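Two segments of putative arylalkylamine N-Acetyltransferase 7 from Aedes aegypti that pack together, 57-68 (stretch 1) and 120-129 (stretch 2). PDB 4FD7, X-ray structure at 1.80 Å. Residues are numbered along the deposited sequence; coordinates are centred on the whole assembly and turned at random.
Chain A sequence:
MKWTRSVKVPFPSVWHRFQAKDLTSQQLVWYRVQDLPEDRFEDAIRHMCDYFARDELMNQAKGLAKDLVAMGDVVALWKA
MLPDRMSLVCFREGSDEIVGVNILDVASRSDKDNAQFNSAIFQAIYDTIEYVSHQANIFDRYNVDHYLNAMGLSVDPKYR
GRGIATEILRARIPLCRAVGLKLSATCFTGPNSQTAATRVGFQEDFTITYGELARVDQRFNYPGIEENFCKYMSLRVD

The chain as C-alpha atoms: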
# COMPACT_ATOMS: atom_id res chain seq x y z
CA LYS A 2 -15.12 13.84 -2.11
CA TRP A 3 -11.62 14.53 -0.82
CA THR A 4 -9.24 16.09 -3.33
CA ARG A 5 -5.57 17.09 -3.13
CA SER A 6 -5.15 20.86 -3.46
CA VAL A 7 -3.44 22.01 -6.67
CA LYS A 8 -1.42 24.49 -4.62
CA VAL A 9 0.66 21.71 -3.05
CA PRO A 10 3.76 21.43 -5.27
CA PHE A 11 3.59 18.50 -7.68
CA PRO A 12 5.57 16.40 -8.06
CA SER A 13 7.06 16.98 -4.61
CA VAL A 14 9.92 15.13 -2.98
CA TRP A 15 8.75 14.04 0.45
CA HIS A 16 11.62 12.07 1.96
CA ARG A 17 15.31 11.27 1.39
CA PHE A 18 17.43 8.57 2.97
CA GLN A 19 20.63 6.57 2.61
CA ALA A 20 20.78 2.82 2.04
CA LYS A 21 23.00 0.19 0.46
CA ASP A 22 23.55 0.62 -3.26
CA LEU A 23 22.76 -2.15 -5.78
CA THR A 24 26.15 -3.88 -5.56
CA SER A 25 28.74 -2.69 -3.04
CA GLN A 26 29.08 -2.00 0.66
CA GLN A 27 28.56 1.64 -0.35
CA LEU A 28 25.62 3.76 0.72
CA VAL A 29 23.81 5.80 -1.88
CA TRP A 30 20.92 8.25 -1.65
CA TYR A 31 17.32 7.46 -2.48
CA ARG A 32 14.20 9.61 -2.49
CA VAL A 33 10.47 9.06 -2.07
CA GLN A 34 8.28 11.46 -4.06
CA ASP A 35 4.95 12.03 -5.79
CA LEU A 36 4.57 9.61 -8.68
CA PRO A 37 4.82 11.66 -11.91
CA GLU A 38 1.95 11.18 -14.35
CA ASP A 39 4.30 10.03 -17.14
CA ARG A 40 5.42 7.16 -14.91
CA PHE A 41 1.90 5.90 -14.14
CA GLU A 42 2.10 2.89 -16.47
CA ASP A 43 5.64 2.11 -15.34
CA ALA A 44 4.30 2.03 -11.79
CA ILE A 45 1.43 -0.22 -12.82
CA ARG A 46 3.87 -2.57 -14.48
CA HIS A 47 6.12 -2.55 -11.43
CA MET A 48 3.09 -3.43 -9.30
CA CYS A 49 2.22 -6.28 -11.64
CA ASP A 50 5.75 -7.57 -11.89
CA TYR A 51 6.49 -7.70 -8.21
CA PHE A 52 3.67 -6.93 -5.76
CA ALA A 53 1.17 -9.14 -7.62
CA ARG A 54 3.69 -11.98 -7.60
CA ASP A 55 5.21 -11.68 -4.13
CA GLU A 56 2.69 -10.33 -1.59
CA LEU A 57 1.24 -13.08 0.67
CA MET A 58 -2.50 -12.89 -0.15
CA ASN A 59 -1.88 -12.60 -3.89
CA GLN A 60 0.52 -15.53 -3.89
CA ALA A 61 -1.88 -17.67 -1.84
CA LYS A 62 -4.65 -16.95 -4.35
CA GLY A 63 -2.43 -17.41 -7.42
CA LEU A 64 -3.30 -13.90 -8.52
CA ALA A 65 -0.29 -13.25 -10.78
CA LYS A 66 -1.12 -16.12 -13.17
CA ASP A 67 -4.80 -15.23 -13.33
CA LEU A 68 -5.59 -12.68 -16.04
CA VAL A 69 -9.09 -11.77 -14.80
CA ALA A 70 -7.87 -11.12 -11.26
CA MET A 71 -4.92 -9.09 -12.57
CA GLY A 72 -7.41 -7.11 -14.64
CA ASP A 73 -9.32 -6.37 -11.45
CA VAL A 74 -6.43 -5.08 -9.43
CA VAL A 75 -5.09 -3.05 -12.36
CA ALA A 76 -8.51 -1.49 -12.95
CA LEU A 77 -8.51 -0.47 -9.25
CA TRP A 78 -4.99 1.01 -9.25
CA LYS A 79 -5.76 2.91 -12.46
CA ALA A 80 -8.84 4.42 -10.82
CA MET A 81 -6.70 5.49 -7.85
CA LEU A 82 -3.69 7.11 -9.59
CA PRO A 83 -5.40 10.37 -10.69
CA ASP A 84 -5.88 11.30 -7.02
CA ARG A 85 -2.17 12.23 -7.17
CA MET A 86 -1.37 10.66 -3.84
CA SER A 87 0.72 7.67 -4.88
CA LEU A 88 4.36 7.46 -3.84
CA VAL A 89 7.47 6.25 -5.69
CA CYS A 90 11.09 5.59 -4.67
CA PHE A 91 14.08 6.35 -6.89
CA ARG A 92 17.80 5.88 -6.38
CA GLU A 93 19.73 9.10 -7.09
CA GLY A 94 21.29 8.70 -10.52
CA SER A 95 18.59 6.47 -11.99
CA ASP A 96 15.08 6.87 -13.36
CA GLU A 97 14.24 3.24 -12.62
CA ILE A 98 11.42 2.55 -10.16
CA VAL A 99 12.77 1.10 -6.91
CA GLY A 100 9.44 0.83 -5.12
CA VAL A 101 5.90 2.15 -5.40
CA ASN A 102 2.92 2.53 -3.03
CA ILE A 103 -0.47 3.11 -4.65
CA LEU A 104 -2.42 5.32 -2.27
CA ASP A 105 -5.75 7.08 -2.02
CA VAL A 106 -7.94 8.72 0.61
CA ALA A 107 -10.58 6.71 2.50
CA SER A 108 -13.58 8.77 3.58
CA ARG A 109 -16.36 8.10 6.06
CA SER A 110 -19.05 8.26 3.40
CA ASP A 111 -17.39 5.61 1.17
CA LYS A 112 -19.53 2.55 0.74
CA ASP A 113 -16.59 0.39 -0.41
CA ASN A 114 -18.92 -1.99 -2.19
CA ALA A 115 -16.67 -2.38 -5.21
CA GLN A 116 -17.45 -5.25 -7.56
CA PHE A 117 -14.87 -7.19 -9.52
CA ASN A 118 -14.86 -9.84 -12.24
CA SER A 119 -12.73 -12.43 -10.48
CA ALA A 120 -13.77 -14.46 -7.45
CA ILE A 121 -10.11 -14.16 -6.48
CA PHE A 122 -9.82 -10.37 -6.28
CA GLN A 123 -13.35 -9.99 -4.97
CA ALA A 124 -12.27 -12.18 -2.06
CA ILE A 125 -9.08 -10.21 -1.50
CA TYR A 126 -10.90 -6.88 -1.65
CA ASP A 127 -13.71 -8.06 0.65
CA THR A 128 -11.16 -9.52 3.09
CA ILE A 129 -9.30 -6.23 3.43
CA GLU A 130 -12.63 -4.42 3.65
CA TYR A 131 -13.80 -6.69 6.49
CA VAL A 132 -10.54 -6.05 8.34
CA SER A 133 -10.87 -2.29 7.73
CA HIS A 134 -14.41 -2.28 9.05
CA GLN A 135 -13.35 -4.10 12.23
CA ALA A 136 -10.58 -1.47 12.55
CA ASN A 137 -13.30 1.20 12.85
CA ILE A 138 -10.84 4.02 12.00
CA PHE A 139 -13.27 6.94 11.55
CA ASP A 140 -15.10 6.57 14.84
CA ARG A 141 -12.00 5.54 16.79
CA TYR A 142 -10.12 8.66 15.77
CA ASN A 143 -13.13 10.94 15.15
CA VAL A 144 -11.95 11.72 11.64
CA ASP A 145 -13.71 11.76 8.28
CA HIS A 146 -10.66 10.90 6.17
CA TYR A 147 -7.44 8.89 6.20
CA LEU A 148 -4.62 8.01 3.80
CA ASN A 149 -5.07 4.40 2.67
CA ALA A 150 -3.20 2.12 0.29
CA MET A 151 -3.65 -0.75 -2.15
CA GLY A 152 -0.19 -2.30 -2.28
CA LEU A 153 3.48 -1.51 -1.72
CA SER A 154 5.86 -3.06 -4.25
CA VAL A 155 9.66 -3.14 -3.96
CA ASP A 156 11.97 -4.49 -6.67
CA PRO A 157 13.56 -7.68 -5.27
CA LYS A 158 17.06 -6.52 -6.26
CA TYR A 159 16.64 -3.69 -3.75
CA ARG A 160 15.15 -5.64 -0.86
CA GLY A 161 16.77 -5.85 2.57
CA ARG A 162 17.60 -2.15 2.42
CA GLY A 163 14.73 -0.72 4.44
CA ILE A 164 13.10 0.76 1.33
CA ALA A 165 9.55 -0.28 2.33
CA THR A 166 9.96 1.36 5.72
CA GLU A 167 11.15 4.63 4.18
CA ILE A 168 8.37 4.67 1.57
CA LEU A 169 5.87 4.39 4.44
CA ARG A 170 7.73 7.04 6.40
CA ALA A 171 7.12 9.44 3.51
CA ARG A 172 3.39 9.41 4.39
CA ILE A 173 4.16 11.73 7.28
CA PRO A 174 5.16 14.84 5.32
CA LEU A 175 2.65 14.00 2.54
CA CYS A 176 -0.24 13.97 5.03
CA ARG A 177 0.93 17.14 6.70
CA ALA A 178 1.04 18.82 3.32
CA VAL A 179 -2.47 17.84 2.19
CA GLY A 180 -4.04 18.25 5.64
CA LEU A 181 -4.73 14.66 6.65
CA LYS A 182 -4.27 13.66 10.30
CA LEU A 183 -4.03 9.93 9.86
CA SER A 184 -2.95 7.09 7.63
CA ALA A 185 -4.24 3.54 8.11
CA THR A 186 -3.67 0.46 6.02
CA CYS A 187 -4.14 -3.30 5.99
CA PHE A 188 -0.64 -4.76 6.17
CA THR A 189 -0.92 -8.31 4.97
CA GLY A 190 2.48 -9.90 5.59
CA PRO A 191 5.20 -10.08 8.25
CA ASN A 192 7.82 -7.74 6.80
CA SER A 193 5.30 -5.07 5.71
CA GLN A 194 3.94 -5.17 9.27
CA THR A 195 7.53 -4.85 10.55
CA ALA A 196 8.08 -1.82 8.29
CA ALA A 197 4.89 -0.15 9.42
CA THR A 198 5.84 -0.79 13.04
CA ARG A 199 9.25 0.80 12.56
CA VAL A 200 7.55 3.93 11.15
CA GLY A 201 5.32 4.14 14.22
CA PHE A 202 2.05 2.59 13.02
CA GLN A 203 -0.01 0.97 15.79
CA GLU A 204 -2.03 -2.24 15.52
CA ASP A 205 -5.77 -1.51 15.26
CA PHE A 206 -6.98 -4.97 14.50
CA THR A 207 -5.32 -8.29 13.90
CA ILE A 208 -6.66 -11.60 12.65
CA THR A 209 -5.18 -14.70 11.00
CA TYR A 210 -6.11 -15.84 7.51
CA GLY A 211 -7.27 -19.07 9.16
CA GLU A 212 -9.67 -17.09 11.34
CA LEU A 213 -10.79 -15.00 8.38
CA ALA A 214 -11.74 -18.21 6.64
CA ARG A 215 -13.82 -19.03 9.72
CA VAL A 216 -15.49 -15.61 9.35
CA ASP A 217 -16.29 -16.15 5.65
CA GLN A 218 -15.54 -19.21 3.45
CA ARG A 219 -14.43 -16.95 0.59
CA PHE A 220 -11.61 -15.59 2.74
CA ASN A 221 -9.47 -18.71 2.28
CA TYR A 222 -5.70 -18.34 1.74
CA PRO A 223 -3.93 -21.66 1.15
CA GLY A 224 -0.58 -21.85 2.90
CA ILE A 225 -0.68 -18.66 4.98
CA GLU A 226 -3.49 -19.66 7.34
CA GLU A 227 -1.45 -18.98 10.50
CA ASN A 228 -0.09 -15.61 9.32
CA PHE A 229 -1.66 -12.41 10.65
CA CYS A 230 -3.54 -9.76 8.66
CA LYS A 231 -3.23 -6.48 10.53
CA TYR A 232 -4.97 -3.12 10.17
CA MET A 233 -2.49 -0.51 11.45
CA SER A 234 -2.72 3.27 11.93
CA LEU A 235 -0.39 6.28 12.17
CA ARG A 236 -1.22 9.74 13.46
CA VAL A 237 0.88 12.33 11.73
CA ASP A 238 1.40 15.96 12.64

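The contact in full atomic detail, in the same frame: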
# COMPACT_ATOMS: atom_id res chain seq x y z
N LEU A 57 1.81 -11.82 0.15
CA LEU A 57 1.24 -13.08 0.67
C LEU A 57 -0.16 -13.47 0.18
O LEU A 57 -0.34 -14.61 -0.27
CB LEU A 57 1.28 -13.13 2.20
CG LEU A 57 2.65 -13.23 2.86
CD1 LEU A 57 2.46 -13.70 4.29
CD2 LEU A 57 3.57 -14.17 2.10
N MET A 58 -1.14 -12.57 0.28
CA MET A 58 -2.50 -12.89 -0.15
C MET A 58 -2.58 -13.21 -1.65
O MET A 58 -3.26 -14.15 -2.08
CB MET A 58 -3.47 -11.74 0.17
CG MET A 58 -3.60 -11.38 1.64
SD MET A 58 -4.66 -9.94 1.91
CE MET A 58 -6.30 -10.65 1.72
N ASN A 59 -1.89 -12.39 -2.45
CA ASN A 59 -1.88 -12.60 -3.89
C ASN A 59 -1.30 -13.95 -4.24
O ASN A 59 -1.88 -14.71 -5.03
CB ASN A 59 -1.09 -11.49 -4.60
CG ASN A 59 -1.69 -10.12 -4.40
OD1 ASN A 59 -2.86 -9.99 -4.01
ND2 ASN A 59 -0.90 -9.09 -4.66
N GLN A 60 -0.16 -14.26 -3.65
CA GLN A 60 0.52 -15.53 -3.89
C GLN A 60 -0.35 -16.71 -3.46
O GLN A 60 -0.41 -17.73 -4.15
CB GLN A 60 1.85 -15.55 -3.13
CG GLN A 60 3.06 -16.05 -3.93
CD GLN A 60 4.38 -15.70 -3.26
OE1 GLN A 60 4.50 -15.77 -2.03
NE2 GLN A 60 5.36 -15.29 -4.05
N ALA A 61 -1.03 -16.58 -2.33
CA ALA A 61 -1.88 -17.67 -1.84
C ALA A 61 -3.08 -17.88 -2.76
O ALA A 61 -3.59 -18.99 -2.88
CB ALA A 61 -2.34 -17.42 -0.41
N LYS A 62 -3.53 -16.81 -3.42
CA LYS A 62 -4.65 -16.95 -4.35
C LYS A 62 -4.22 -17.22 -5.79
O LYS A 62 -5.07 -17.46 -6.66
CB LYS A 62 -5.54 -15.69 -4.33
CG LYS A 62 -6.28 -15.47 -3.02
CD LYS A 62 -7.01 -16.73 -2.60
CE LYS A 62 -8.48 -16.49 -2.47
NZ LYS A 62 -9.14 -17.78 -2.12
N GLY A 63 -2.91 -17.19 -6.06
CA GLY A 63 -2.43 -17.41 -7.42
C GLY A 63 -2.74 -16.25 -8.34
O GLY A 63 -2.81 -16.41 -9.55
N LEU A 64 -2.95 -15.08 -7.77
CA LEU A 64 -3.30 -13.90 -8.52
C LEU A 64 -2.45 -13.57 -9.77
O LEU A 64 -2.98 -13.18 -10.76
CB LEU A 64 -3.35 -12.68 -7.59
CG LEU A 64 -3.82 -11.35 -8.15
CD1 LEU A 64 -4.46 -11.57 -9.48
CD2 LEU A 64 -4.79 -10.70 -7.22
N ALA A 65 -1.14 -13.72 -9.69
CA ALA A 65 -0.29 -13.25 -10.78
C ALA A 65 -0.39 -14.07 -12.08
O ALA A 65 0.05 -13.63 -13.13
CB ALA A 65 1.17 -13.14 -10.32
N LYS A 66 -0.95 -15.27 -11.99
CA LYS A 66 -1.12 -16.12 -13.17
C LYS A 66 -2.53 -16.01 -13.70
O LYS A 66 -2.84 -16.47 -14.80
CB LYS A 66 -0.84 -17.60 -12.83
CG LYS A 66 0.63 -17.92 -12.58
CD LYS A 66 1.56 -17.27 -13.60
CE LYS A 66 3.00 -17.70 -13.33
NZ LYS A 66 4.01 -17.05 -14.20
N ASP A 67 -3.40 -15.37 -12.91
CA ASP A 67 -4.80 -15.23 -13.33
C ASP A 67 -5.10 -13.90 -14.00
O ASP A 67 -5.10 -12.86 -13.36
CB ASP A 67 -5.76 -15.39 -12.15
CG ASP A 67 -7.18 -15.59 -12.60
OD1 ASP A 67 -7.86 -14.59 -12.96
OD2 ASP A 67 -7.63 -16.75 -12.64
N LEU A 68 -5.41 -13.94 -15.30
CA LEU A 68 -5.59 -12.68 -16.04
C LEU A 68 -6.81 -11.86 -15.60
O LEU A 68 -6.75 -10.62 -15.61
CB LEU A 68 -5.59 -12.92 -17.56
CG LEU A 68 -4.33 -13.57 -18.15
CD1 LEU A 68 -4.47 -13.84 -19.64
CD2 LEU A 68 -3.10 -12.72 -17.89
N ALA A 120 -13.52 -14.01 -8.82
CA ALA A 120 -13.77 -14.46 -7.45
C ALA A 120 -12.57 -14.14 -6.59
O ALA A 120 -12.72 -13.70 -5.44
CB ALA A 120 -14.05 -15.96 -7.41
N ILE A 121 -11.38 -14.35 -7.16
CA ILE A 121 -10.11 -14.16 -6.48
C ILE A 121 -9.93 -12.73 -5.94
O ILE A 121 -9.73 -12.53 -4.73
CB ILE A 121 -8.94 -14.49 -7.43
CG1 ILE A 121 -8.80 -16.01 -7.60
CG2 ILE A 121 -7.62 -13.89 -6.92
CD1 ILE A 121 -7.81 -16.39 -8.71
N PHE A 122 -10.01 -11.73 -6.81
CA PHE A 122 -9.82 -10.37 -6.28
C PHE A 122 -11.01 -9.90 -5.46
O PHE A 122 -10.86 -9.12 -4.53
CB PHE A 122 -9.39 -9.34 -7.31
CG PHE A 122 -8.89 -8.06 -6.69
CD1 PHE A 122 -7.63 -8.03 -6.10
CD2 PHE A 122 -9.68 -6.92 -6.63
CE1 PHE A 122 -7.15 -6.87 -5.46
CE2 PHE A 122 -9.22 -5.76 -6.02
CZ PHE A 122 -7.94 -5.73 -5.42
N GLN A 123 -12.21 -10.39 -5.77
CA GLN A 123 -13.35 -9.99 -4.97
C GLN A 123 -13.13 -10.44 -3.54
O GLN A 123 -13.43 -9.71 -2.59
CB GLN A 123 -14.66 -10.55 -5.52
CG GLN A 123 -15.86 -9.98 -4.78
CD GLN A 123 -16.22 -8.58 -5.25
OE1 GLN A 123 -16.45 -8.36 -6.44
NE2 GLN A 123 -16.26 -7.63 -4.32
N ALA A 124 -12.60 -11.66 -3.39
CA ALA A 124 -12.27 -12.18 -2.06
C ALA A 124 -11.18 -11.36 -1.39
O ALA A 124 -11.27 -11.05 -0.20
CB ALA A 124 -11.87 -13.64 -2.15
N ILE A 125 -10.14 -11.00 -2.13
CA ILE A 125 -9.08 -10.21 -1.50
C ILE A 125 -9.61 -8.85 -1.02
O ILE A 125 -9.44 -8.45 0.15
CB ILE A 125 -7.89 -10.02 -2.44
CG1 ILE A 125 -7.22 -11.38 -2.68
CG2 ILE A 125 -6.90 -8.99 -1.87
CD1 ILE A 125 -6.24 -11.39 -3.83
N TYR A 126 -10.25 -8.15 -1.94
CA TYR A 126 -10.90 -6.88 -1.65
C TYR A 126 -11.84 -6.94 -0.43
O TYR A 126 -11.74 -6.12 0.48
CB TYR A 126 -11.69 -6.45 -2.88
CG TYR A 126 -12.36 -5.11 -2.73
CD1 TYR A 126 -13.70 -5.02 -2.40
CD2 TYR A 126 -11.65 -3.94 -2.93
CE1 TYR A 126 -14.32 -3.80 -2.25
CE2 TYR A 126 -12.27 -2.69 -2.77
CZ TYR A 126 -13.61 -2.64 -2.44
OH TYR A 126 -14.25 -1.42 -2.29
N ASP A 127 -12.76 -7.90 -0.44
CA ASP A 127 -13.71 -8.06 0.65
C ASP A 127 -13.02 -8.45 1.96
O ASP A 127 -13.49 -8.12 3.04
CB ASP A 127 -14.77 -9.11 0.30
CG ASP A 127 -15.66 -8.68 -0.83
OD1 ASP A 127 -15.62 -7.48 -1.19
OD2 ASP A 127 -16.41 -9.54 -1.36
N THR A 128 -11.91 -9.18 1.87
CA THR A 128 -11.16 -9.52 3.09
C THR A 128 -10.57 -8.27 3.74
O THR A 128 -10.75 -8.02 4.94
CB THR A 128 -10.00 -10.47 2.77
OG1 THR A 128 -10.53 -11.69 2.26
CG2 THR A 128 -9.20 -10.77 4.04
N ILE A 129 -9.86 -7.48 2.93
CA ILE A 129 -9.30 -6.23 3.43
C ILE A 129 -10.43 -5.36 3.96
O ILE A 129 -10.31 -4.74 5.01
CB ILE A 129 -8.54 -5.47 2.33
CG1 ILE A 129 -7.29 -6.25 1.92
CG2 ILE A 129 -8.16 -4.08 2.80
CD1 ILE A 129 -6.91 -6.04 0.46

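What holds these two segments together? No hydrogen bond crosses between them; the contact is mainly apolar packing. The helix beginning at Leu 57 runs at 149° to the helix of 120-129, nearly antiparallel, so Met 58 lies beside Ile 125 while Lys 62, one turn on, lies beside Ile 121.

How do the isoleucines fill the space? Ile 121 and Ile 125 sit one turn apart with CA-to-CB bonds directed toward stretch 1, and both adopt the m, t rotamer, which extends CD1 from the helix. Ile 125 CD1 reaches 3.8 Å from Leu 64 CD2 and 3.7 Å from Asn 59 OD1. Ile 121 CD1 comes within 3.6 Å of Lys 62 O and 4.0 Å of Asp 67 OD2, so its methyl meets polar atoms in van der Waals contact.

Why do Met 58 and Lys 62 lie as they do? Both start toward stretch 2. Met 58, with chi angles m, t and p, carries CE to 3.7 Å from Thr 128 CG2 and 4.0 Å from Ile 125 CG2. Lys 62, with chi1 and chi2 both m, carries its aliphatic part across to the facing helix: CB is 3.8 Å from Ile 121 CG2, and CE is 4.4 Å from Ala 124 CB. Its NZ is hydrogen-bonded elsewhere in the structure.

How does Leu 64 join in after the turn? Gly 63, with positive phi, is the first residue to leave helical phi/psi, in a Schellman motif that includes the bond from Leu 64 N to Asn 59 O (3.0 Å). The CA-to-CB bond of Leu 64 points sideways, but the end of its side chain comes nearer: with chi1 t and chi2 off-well at 14°, CD2 touches three residues. Besides Ile 125, Leu 64 CD2 meets Ile 121 CG2 at 4.3 Å and Phe 122 CD1 at 4.1 Å, at the edge of the ring.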